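Pectate lyase 47 (Bacillus sp. TS-47, PDB 1VBL) probably cleaves pectate, a polygalacturonate of plant cell walls, by calcium-dependent beta-elimination, as a thermostable secreted enzyme of polysaccharide lyase family 1. Local coordinates at residues F88-Y93 against G218-R223; Y97-W102 against P173-T178; F207-H212 against A307-Q312. One frame throughout, in Å; residues are numbered along the deposited sequence.

In the fold
Contacts 1 and 2 belong to an elaboration beside the parallel beta-helix expected of family 1 pectate lyases. Their centres are about 9 Å apart. Helices 90-97 and 99-102 follow each other and lie against hairpins 219-224 and 174-186. F221 packs on D98, P99 and W175, so the two form one packed patch, with F221 and W175 ring to ring. Contact 2 is nested within the loop closed by contact 1, whose segments alternate with those of contact 3. Contact 3 is centred about 22 and 25 Å from them, where the end of strand 200-208 meets loop 307-312. Contacts 1 and 2 thus fasten these helices to the hairpins; contact 3 joins two loops of the beta-helix.

Contact 1. Residues F88-Y93 against G218-R223; sequences FDFEAY and GTYFGR
F90 drives the edge of its ring into the face of Y220. The two planes stand at 83° and the ring centres are 4.9 Å apart, a T-shaped pair. F90 CZ sits over the middle of the Y220 ring, 3.6 Å above its plane. F90 CE1 reaches toward the phenol end and lies 3.5 Å from Y220 CZ. The face of Y220 is thus met by two adjacent ring carbons of F90. F90 has CG anti to its backbone N (chi1 -169°), which carries the ring off the helix start toward the hairpin.

F221, which follows Y220, meets the helix in another way. Its ring is edge-on to the backbone of Y93, and F221 CZ lies 4.2 Å from Y93 O. This is a loose van der Waals approach. L94, one residue further along helix 90-97, touches both Y220 and F221.

Residues 218-223 belong to a beta hairpin of strands 219-220 and 223-224 with a two-residue loop. F221 and G222 form the corners of a type I' turn, both with positive phi. The turn is closed by paired backbone bonds between Y220 and R223. It presents Y220 and F221 together to the helix.

The helix start is fixed as well. D89 is the N-cap, and its OD1 accepts from A92 N at 2.8 Å through the anti lone pair. This bond holds the first turn, from which F90 projects. The phenol of Y93 is held by E112 of helix 110-126, which ties the short helix to the long one. Beyond the turn, R223 NH1 donates to G222 O at 3.3 Å, while NH2 makes a salt bridge to E184, on strand 184-186.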
loop_
_atom_site.group_PDB
_atom_site.type_symbol
_atom_site.label_atom_id
_atom_site.label_comp_id
_atom_site.label_asym_id
_atom_site.label_seq_id
_atom_site.Cartn_x
_atom_site.Cartn_y
_atom_site.Cartn_z
ATOM N N PHE A 88 24.792 11.235 -14.219
ATOM C CA PHE A 88 23.583 10.636 -14.753
ATOM C C PHE A 88 22.899 11.501 -15.795
ATOM O O PHE A 88 22.819 12.721 -15.660
ATOM C CB PHE A 88 22.586 10.325 -13.635
ATOM C CG PHE A 88 21.291 9.741 -14.132
ATOM C CD1 PHE A 88 20.215 10.563 -14.454
ATOM C CD2 PHE A 88 21.163 8.367 -14.314
ATOM C CE1 PHE A 88 19.026 10.025 -14.953
ATOM C CE2 PHE A 88 19.981 7.818 -14.811
ATOM C CZ PHE A 88 18.911 8.649 -15.132
ATOM N N ASP A 89 22.412 10.844 -16.842
ATOM C CA ASP A 89 21.687 11.500 -17.923
ATOM C C ASP A 89 20.670 10.485 -18.428
ATOM O O ASP A 89 21.039 9.392 -18.859
ATOM C CB ASP A 89 22.633 11.908 -19.052
ATOM C CG ASP A 89 21.896 12.528 -20.228
ATOM O OD1 ASP A 89 21.425 11.775 -21.107
ATOM O OD2 ASP A 89 21.773 13.771 -20.263
ATOM N N PHE A 90 19.393 10.849 -18.361
ATOM C CA PHE A 90 18.317 9.958 -18.782
ATOM C C PHE A 90 18.506 9.406 -20.190
ATOM O O PHE A 90 18.447 8.194 -20.399
ATOM C CB PHE A 90 16.967 10.677 -18.695
ATOM C CG PHE A 90 15.786 9.760 -18.857
ATOM C CD1 PHE A 90 14.731 10.103 -19.697
ATOM C CD2 PHE A 90 15.725 8.556 -18.165
ATOM C CE1 PHE A 90 13.637 9.257 -19.846
ATOM C CE2 PHE A 90 14.632 7.704 -18.306
ATOM C CZ PHE A 90 13.586 8.056 -19.149
ATOM N N GLU A 91 18.720 10.292 -21.158
ATOM C CA GLU A 91 18.909 9.860 -22.538
ATOM C C GLU A 91 20.060 8.872 -22.659
ATOM O O GLU A 91 19.950 7.862 -23.356
ATOM C CB GLU A 91 19.173 11.064 -23.443
ATOM C CG GLU A 91 17.935 11.875 -23.772
ATOM C CD GLU A 91 18.259 13.117 -24.579
ATOM O OE1 GLU A 91 18.954 12.992 -25.611
ATOM O OE2 GLU A 91 17.817 14.216 -24.181
ATOM N N ALA A 92 21.162 9.168 -21.979
ATOM C CA ALA A 92 22.330 8.297 -22.015
ATOM C C ALA A 92 21.991 6.951 -21.387
ATOM O O ALA A 92 22.473 5.908 -21.829
ATOM C CB ALA A 92 23.493 8.948 -21.272
ATOM N N TYR A 93 21.158 6.976 -20.353
ATOM C CA TYR A 93 20.759 5.750 -19.678
ATOM C C TYR A 93 19.905 4.921 -20.628
ATOM O O TYR A 93 20.043 3.700 -20.702
ATOM C CB TYR A 93 19.978 6.080 -18.401
ATOM C CG TYR A 93 19.641 4.873 -17.554
ATOM C CD1 TYR A 93 18.508 4.104 -17.819
ATOM C CD2 TYR A 93 20.460 4.497 -16.487
ATOM C CE1 TYR A 93 18.195 2.992 -17.043
ATOM C CE2 TYR A 93 20.157 3.386 -15.706
ATOM C CZ TYR A 93 19.023 2.638 -15.991
ATOM O OH TYR A 93 18.724 1.532 -15.229
ATOM N N GLY A 218 4.242 7.811 -19.695
ATOM C CA GLY A 218 4.927 7.438 -20.917
ATOM C C GLY A 218 5.426 6.009 -20.980
ATOM O O GLY A 218 5.117 5.177 -20.125
ATOM N N THR A 219 6.213 5.731 -22.012
ATOM C CA THR A 219 6.764 4.405 -22.229
ATOM C C THR A 219 8.211 4.499 -22.703
ATOM O O THR A 219 8.561 5.383 -23.487
ATOM C CB THR A 219 5.942 3.642 -23.290
ATOM O OG1 THR A 219 4.602 3.460 -22.814
ATOM C CG2 THR A 219 6.561 2.284 -23.581
ATOM N N TYR A 220 9.044 3.595 -22.204
ATOM C CA TYR A 220 10.450 3.532 -22.585
ATOM C C TYR A 220 10.836 2.067 -22.684
ATOM O O TYR A 220 10.393 1.246 -21.878
ATOM C CB TYR A 220 11.337 4.236 -21.553
ATOM C CG TYR A 220 11.107 5.727 -21.478
ATOM C CD1 TYR A 220 10.317 6.280 -20.472
ATOM C CD2 TYR A 220 11.650 6.582 -22.439
ATOM C CE1 TYR A 220 10.073 7.651 -20.423
ATOM C CE2 TYR A 220 11.411 7.952 -22.401
ATOM C CZ TYR A 220 10.622 8.480 -21.390
ATOM O OH TYR A 220 10.388 9.835 -21.345
ATOM N N PHE A 221 11.658 1.738 -23.676
ATOM C CA PHE A 221 12.081 0.358 -23.883
ATOM C C PHE A 221 10.854 -0.490 -24.195
ATOM O O PHE A 221 10.859 -1.704 -23.999
ATOM C CB PHE A 221 12.773 -0.189 -22.633
ATOM C CG PHE A 221 14.086 0.474 -22.315
ATOM C CD1 PHE A 221 14.753 0.174 -21.134
ATOM C CD2 PHE A 221 14.664 1.382 -23.200
ATOM C CE1 PHE A 221 15.977 0.766 -20.831
ATOM C CE2 PHE A 221 15.887 1.982 -22.909
ATOM C CZ PHE A 221 16.546 1.672 -21.722
ATOM N N GLY A 222 9.800 0.160 -24.676
ATOM C CA GLY A 222 8.581 -0.555 -25.007
ATOM C C GLY A 222 7.824 -1.054 -23.790
ATOM O O GLY A 222 6.971 -1.935 -23.907
ATOM N N ARG A 223 8.141 -0.500 -22.620
ATOM C CA ARG A 223 7.480 -0.887 -21.377
ATOM C C ARG A 223 6.953 0.355 -20.659
ATOM O O ARG A 223 7.542 1.432 -20.750
ATOM C CB ARG A 223 8.458 -1.621 -20.449
ATOM C CG ARG A 223 9.183 -2.804 -21.075
ATOM C CD ARG A 223 8.208 -3.804 -21.662
ATOM N NE ARG A 223 7.254 -4.284 -20.670
ATOM C CZ ARG A 223 5.965 -4.491 -20.925
ATOM N NH1 ARG A 223 5.485 -4.255 -22.140
ATOM N NH2 ARG A 223 5.158 -4.930 -19.969
#

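Contact 2. Residues Y97-W102 against P173-T178; sequences YDPATW and PEWDPT
A water molecule joins Y97 O to W175 NE1, whose own separation of 3.6 Å is not bridged by a direct bond. The water donates to Y97 O at 2.7 Å. It accepts from W175 NE1 at 2.8 Å, lying in the plane of the indole at its edge. One molecule thus serves both the last carbonyl of helix 90-97 and the indole N-H of a buried tryptophan.

Next to the water the contact is apolar and tight. P99 CG comes within 3.2 Å of W175 CZ2, approaching the six-membered ring of the indole obliquely. The CB of Y97 lies more loosely, 4.3 Å from W175 CD1. With CG anti to its backbone N (chi1 166°), W175 sends the indole from strand 174-176 across to the helix junction.

D98 sits at the junction. It is the first residue to leave helix 90-97 and the N-cap of helix 99-102. Its OD1 accepts from A100 N at 2.8 Å, and its backbone O takes both T101 N and W102 N. The two helices turn here, in an elaboration outside the parallel beta-helix. Strand 174-176 pairs with 184-186 in an antiparallel hairpin.

With an alanine at W175, the bridging water is likely to lose its indole donor and P99 the ring it packs on.

W175 is held from its own side. P177 N lies 3.6 Å above the indole plane, near the rim, and F221 and W185 pack against the same side chain. At the end of the strand, D176 OD1 accepts from T178 N in an Asx turn, and its syn lone pair takes T178 OG1. On the helix side, Y97 turns its ring edge to the face of W102, with CD1 over the centre.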
loop_
_atom_site.group_PDB
_atom_site.type_symbol
_atom_site.label_atom_id
_atom_site.label_comp_id
_atom_site.label_asym_id
_atom_site.label_seq_id
_atom_site.Cartn_x
_atom_site.Cartn_y
_atom_site.Cartn_z
ATOM N N TYR A 97 21.187 1.144 -21.817
ATOM C CA TYR A 97 20.519 -0.070 -21.368
ATOM C C TYR A 97 19.302 -0.589 -22.128
ATOM O O TYR A 97 18.661 -1.542 -21.682
ATOM C CB TYR A 97 20.174 0.092 -19.886
ATOM C CG TYR A 97 21.393 0.405 -19.048
ATOM C CD1 TYR A 97 22.414 -0.535 -18.892
ATOM C CD2 TYR A 97 21.548 1.653 -18.441
ATOM C CE1 TYR A 97 23.560 -0.242 -18.155
ATOM C CE2 TYR A 97 22.690 1.957 -17.698
ATOM C CZ TYR A 97 23.691 1.006 -17.560
ATOM O OH TYR A 97 24.820 1.288 -16.820
ATOM N N ASP A 98 18.986 0.021 -23.264
ATOM C CA ASP A 98 17.855 -0.429 -24.068
ATOM C C ASP A 98 18.014 -1.936 -24.294
ATOM O O ASP A 98 19.099 -2.404 -24.642
ATOM C CB ASP A 98 17.853 0.291 -25.420
ATOM C CG ASP A 98 16.573 0.060 -26.204
ATOM O OD1 ASP A 98 16.116 -1.099 -26.286
ATOM O OD2 ASP A 98 16.027 1.042 -26.745
ATOM N N PRO A 99 16.938 -2.715 -24.093
ATOM C CA PRO A 99 17.000 -4.170 -24.284
ATOM C C PRO A 99 17.518 -4.521 -25.673
ATOM O O PRO A 99 18.160 -5.556 -25.873
ATOM C CB PRO A 99 15.546 -4.608 -24.107
ATOM C CG PRO A 99 14.984 -3.577 -23.193
ATOM C CD PRO A 99 15.578 -2.292 -23.712
ATOM N N ALA A 100 17.233 -3.644 -26.629
ATOM C CA ALA A 100 17.643 -3.849 -28.012
ATOM C C ALA A 100 19.154 -3.803 -28.211
ATOM O O ALA A 100 19.652 -4.202 -29.260
ATOM C CB ALA A 100 16.970 -2.820 -28.912
ATOM N N THR A 101 19.894 -3.315 -27.223
ATOM C CA THR A 101 21.342 -3.263 -27.371
ATOM C C THR A 101 22.081 -3.790 -26.151
ATOM O O THR A 101 23.207 -4.277 -26.259
ATOM C CB THR A 101 21.830 -1.834 -27.690
ATOM O OG1 THR A 101 23.242 -1.865 -27.934
ATOM C CG2 THR A 101 21.540 -0.888 -26.536
ATOM N N TRP A 102 21.445 -3.701 -24.988
ATOM C CA TRP A 102 22.055 -4.195 -23.763
ATOM C C TRP A 102 21.609 -5.631 -23.502
ATOM O O TRP A 102 22.285 -6.384 -22.807
ATOM C CB TRP A 102 21.671 -3.300 -22.575
ATOM C CG TRP A 102 22.301 -3.719 -21.280
ATOM C CD1 TRP A 102 21.807 -4.618 -20.374
ATOM C CD2 TRP A 102 23.567 -3.285 -20.762
ATOM N NE1 TRP A 102 22.686 -4.770 -19.329
ATOM C CE2 TRP A 102 23.774 -3.964 -19.540
ATOM C CE3 TRP A 102 24.547 -2.386 -21.213
ATOM C CZ2 TRP A 102 24.922 -3.775 -18.760
ATOM C CZ3 TRP A 102 25.693 -2.197 -20.434
ATOM C CH2 TRP A 102 25.867 -2.892 -19.221
ATOM N N PRO A 173 13.559 5.405 -11.776
ATOM C CA PRO A 173 13.168 3.996 -11.728
ATOM C C PRO A 173 14.298 3.119 -12.241
ATOM O O PRO A 173 15.056 3.516 -13.125
ATOM C CB PRO A 173 11.960 3.931 -12.662
ATOM C CG PRO A 173 11.418 5.318 -12.640
ATOM C CD PRO A 173 12.667 6.160 -12.671
ATOM N N GLU A 174 14.393 1.921 -11.684
ATOM C CA GLU A 174 15.404 0.962 -12.085
ATOM C C GLU A 174 14.873 0.126 -13.246
ATOM O O GLU A 174 13.719 -0.299 -13.235
ATOM C CB GLU A 174 15.729 0.050 -10.903
ATOM C CG GLU A 174 16.467 -1.221 -11.258
ATOM C CD GLU A 174 16.424 -2.233 -10.128
ATOM O OE1 GLU A 174 16.999 -1.956 -9.056
ATOM O OE2 GLU A 174 15.806 -3.303 -10.309
ATOM N N TRP A 175 15.703 -0.091 -14.259
ATOM C CA TRP A 175 15.289 -0.922 -15.383
ATOM C C TRP A 175 15.800 -2.330 -15.118
ATOM O O TRP A 175 16.976 -2.520 -14.817
ATOM C CB TRP A 175 15.872 -0.418 -16.707
ATOM C CG TRP A 175 15.744 -1.431 -17.819
ATOM C CD1 TRP A 175 16.761 -2.096 -18.450
ATOM C CD2 TRP A 175 14.527 -1.915 -18.404
ATOM N NE1 TRP A 175 16.252 -2.965 -19.389
ATOM C CE2 TRP A 175 14.884 -2.875 -19.381
ATOM C CE3 TRP A 175 13.171 -1.634 -18.195
ATOM C CZ2 TRP A 175 13.931 -3.553 -20.147
ATOM C CZ3 TRP A 175 12.222 -2.311 -18.959
ATOM C CH2 TRP A 175 12.610 -3.259 -19.922
ATOM N N ASP A 176 14.910 -3.312 -15.210
ATOM C CA ASP A 176 15.294 -4.703 -14.997
ATOM C C ASP A 176 14.892 -5.485 -16.240
ATOM O O ASP A 176 13.723 -5.813 -16.421
ATOM C CB ASP A 176 14.577 -5.286 -13.780
ATOM C CG ASP A 176 15.020 -6.705 -13.472
ATOM O OD1 ASP A 176 15.659 -7.333 -14.344
ATOM O OD2 ASP A 176 14.725 -7.196 -12.363
ATOM N N PRO A 177 15.859 -5.791 -17.116
ATOM C CA PRO A 177 15.564 -6.536 -18.342
ATOM C C PRO A 177 15.070 -7.969 -18.133
ATOM O O PRO A 177 14.532 -8.580 -19.055
ATOM C CB PRO A 177 16.886 -6.479 -19.105
ATOM C CG PRO A 177 17.900 -6.460 -18.007
ATOM C CD PRO A 177 17.296 -5.474 -17.028
ATOM N N THR A 178 15.246 -8.503 -16.928
ATOM C CA THR A 178 14.811 -9.869 -16.651
ATOM C C THR A 178 13.518 -9.960 -15.843
ATOM O O THR A 178 13.069 -11.059 -15.509
ATOM C CB THR A 178 15.906 -10.669 -15.918
ATOM O OG1 THR A 178 16.230 -10.023 -14.682
ATOM C CG2 THR A 178 17.153 -10.764 -16.775
HETATM O O HOH W 1 18.071 -4.106 -21.199
#

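Contact 3. Residues F207-H212 against A307-Q312; sequences FTDGDH and ADYDFQ
The carboxylate of D209 and the ring of Y309 meet at the phenol end, with their planes 69° apart. D209 OD2 approaches the ring obliquely. It accepts a hydrogen bond from Y309 OH, modelled at a very short 2.4 Å, and the exact length is doubtful. R215 makes a cation-pi contact with the Y309 ring. Y309 OH also accepts from D214 N, so the phenol oxygen is gripped by two partners.

D209 has CG anti to its carbonyl carbon (chi1 -77°), and the carboxylate reaches both ways. OD2 takes Y309 while OD1 accepts from H251. Two turns shape the backbone here. T208 OG1 accepts from G210 N in an ST turn, and D209 to H212 form a type II' turn, with G210 at its first corner.

The D209 side chain is about 12 Å from the bound calcium ion. D209 follows directly on strand 200-208 and still bonds through its backbone to N250 of the parallel neighbour 239-251. The two strands fit successive turns of the parallel beta-helix expected of family 1 pectate lyases. Y309 comes from the loop between strands 293-303 and 315-318, and it packs on N250 and on T283 of strand 282-284.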
loop_
_atom_site.group_PDB
_atom_site.type_symbol
_atom_site.label_atom_id
_atom_site.label_comp_id
_atom_site.label_asym_id
_atom_site.label_seq_id
_atom_site.Cartn_x
_atom_site.Cartn_y
_atom_site.Cartn_z
ATOM N N PHE A 207 -5.873 6.708 -1.099
ATOM C CA PHE A 207 -4.639 6.499 -1.846
ATOM C C PHE A 207 -4.969 6.576 -3.326
ATOM O O PHE A 207 -5.864 5.880 -3.797
ATOM C CB PHE A 207 -4.058 5.125 -1.513
ATOM C CG PHE A 207 -3.664 4.966 -0.070
ATOM C CD1 PHE A 207 -2.368 5.261 0.348
ATOM C CD2 PHE A 207 -4.593 4.536 0.876
ATOM C CE1 PHE A 207 -2.001 5.130 1.686
ATOM C CE2 PHE A 207 -4.238 4.401 2.217
ATOM C CZ PHE A 207 -2.940 4.698 2.624
ATOM N N THR A 208 -4.251 7.426 -4.055
ATOM C CA THR A 208 -4.492 7.587 -5.486
ATOM C C THR A 208 -3.244 8.100 -6.186
ATOM O O THR A 208 -2.416 8.762 -5.564
ATOM C CB THR A 208 -5.623 8.606 -5.751
ATOM O OG1 THR A 208 -5.810 8.758 -7.166
ATOM C CG2 THR A 208 -5.271 9.970 -5.153
ATOM N N ASP A 209 -3.092 7.783 -7.468
ATOM C CA ASP A 209 -1.946 8.299 -8.204
ATOM C C ASP A 209 -2.266 9.753 -8.560
ATOM O O ASP A 209 -1.410 10.495 -9.041
ATOM C CB ASP A 209 -1.672 7.463 -9.462
ATOM C CG ASP A 209 -0.990 6.140 -9.140
ATOM O OD1 ASP A 209 -0.672 5.912 -7.950
ATOM O OD2 ASP A 209 -0.763 5.330 -10.067
ATOM N N GLY A 210 -3.513 10.144 -8.299
ATOM C CA GLY A 210 -3.965 11.508 -8.538
ATOM C C GLY A 210 -3.659 12.151 -9.877
ATOM O O GLY A 210 -4.023 11.621 -10.926
ATOM N N ASP A 211 -2.995 13.305 -9.835
ATOM C CA ASP A 211 -2.646 14.047 -11.043
ATOM C C ASP A 211 -1.552 13.406 -11.888
ATOM O O ASP A 211 -1.187 13.942 -12.937
ATOM C CB ASP A 211 -2.226 15.481 -10.692
ATOM C CG ASP A 211 -3.360 16.293 -10.096
ATOM O OD1 ASP A 211 -4.521 16.066 -10.487
ATOM O OD2 ASP A 211 -3.091 17.170 -9.248
ATOM N N HIS A 212 -1.030 12.263 -11.449
ATOM C CA HIS A 212 0.024 11.597 -12.207
ATOM C C HIS A 212 -0.240 10.120 -12.462
ATOM O O HIS A 212 0.523 9.260 -12.022
ATOM C CB HIS A 212 1.366 11.766 -11.495
ATOM C CG HIS A 212 1.731 13.194 -11.255
ATOM N ND1 HIS A 212 1.952 14.084 -12.285
ATOM C CD2 HIS A 212 1.848 13.905 -10.111
ATOM C CE1 HIS A 212 2.186 15.283 -11.784
ATOM N NE2 HIS A 212 2.128 15.202 -10.467
ATOM N N ALA A 307 -11.423 2.352 -17.103
ATOM C CA ALA A 307 -10.409 2.937 -16.232
ATOM C C ALA A 307 -9.026 2.921 -16.875
ATOM O O ALA A 307 -8.695 2.026 -17.656
ATOM C CB ALA A 307 -10.372 2.191 -14.898
ATOM N N ASP A 308 -8.224 3.923 -16.535
ATOM C CA ASP A 308 -6.864 4.043 -17.048
ATOM C C ASP A 308 -6.044 2.837 -16.591
ATOM O O ASP A 308 -5.118 2.402 -17.275
ATOM C CB ASP A 308 -6.222 5.322 -16.512
ATOM C CG ASP A 308 -6.852 6.578 -17.077
ATOM O OD1 ASP A 308 -6.634 7.660 -16.488
ATOM O OD2 ASP A 308 -7.549 6.489 -18.109
ATOM N N TYR A 309 -6.396 2.309 -15.423
ATOM C CA TYR A 309 -5.704 1.163 -14.851
ATOM C C TYR A 309 -6.449 -0.126 -15.152
ATOM O O TYR A 309 -7.604 -0.290 -14.764
ATOM C CB TYR A 309 -5.574 1.349 -13.334
ATOM C CG TYR A 309 -4.642 2.477 -12.957
ATOM C CD1 TYR A 309 -3.287 2.239 -12.723
ATOM C CD2 TYR A 309 -5.101 3.792 -12.893
ATOM C CE1 TYR A 309 -2.409 3.286 -12.438
ATOM C CE2 TYR A 309 -4.236 4.844 -12.613
ATOM C CZ TYR A 309 -2.892 4.584 -12.386
ATOM O OH TYR A 309 -2.039 5.625 -12.114
ATOM N N ASP A 310 -5.791 -1.036 -15.857
ATOM C CA ASP A 310 -6.409 -2.311 -16.184
ATOM C C ASP A 310 -6.516 -3.112 -14.897
ATOM O O ASP A 310 -5.919 -2.749 -13.885
ATOM C CB ASP A 310 -5.553 -3.075 -17.195
ATOM C CG ASP A 310 -5.483 -2.380 -18.543
ATOM O OD1 ASP A 310 -6.554 -2.123 -19.130
ATOM O OD2 ASP A 310 -4.362 -2.094 -19.015
ATOM N N PHE A 311 -7.295 -4.184 -14.928
ATOM C CA PHE A 311 -7.441 -5.036 -13.758
ATOM C C PHE A 311 -6.765 -6.359 -14.063
ATOM O O PHE A 311 -6.984 -6.939 -15.127
ATOM C CB PHE A 311 -8.915 -5.279 -13.430
ATOM C CG PHE A 311 -9.132 -6.361 -12.405
ATOM C CD1 PHE A 311 -9.479 -7.654 -12.796
ATOM C CD2 PHE A 311 -8.962 -6.095 -11.053
ATOM C CE1 PHE A 311 -9.653 -8.664 -11.851
ATOM C CE2 PHE A 311 -9.132 -7.103 -10.096
ATOM C CZ PHE A 311 -9.479 -8.387 -10.496
ATOM N N GLN A 312 -5.938 -6.833 -13.138
ATOM C CA GLN A 312 -5.243 -8.098 -13.332
ATOM C C GLN A 312 -5.795 -9.149 -12.373
ATOM O O GLN A 312 -6.226 -10.221 -12.795
ATOM C CB GLN A 312 -3.737 -7.926 -13.100
ATOM C CG GLN A 312 -2.924 -9.168 -13.452
ATOM C CD GLN A 312 -1.455 -9.040 -13.085
ATOM O OE1 GLN A 312 -0.818 -8.025 -13.373
ATOM N NE2 GLN A 312 -0.908 -10.075 -12.455
#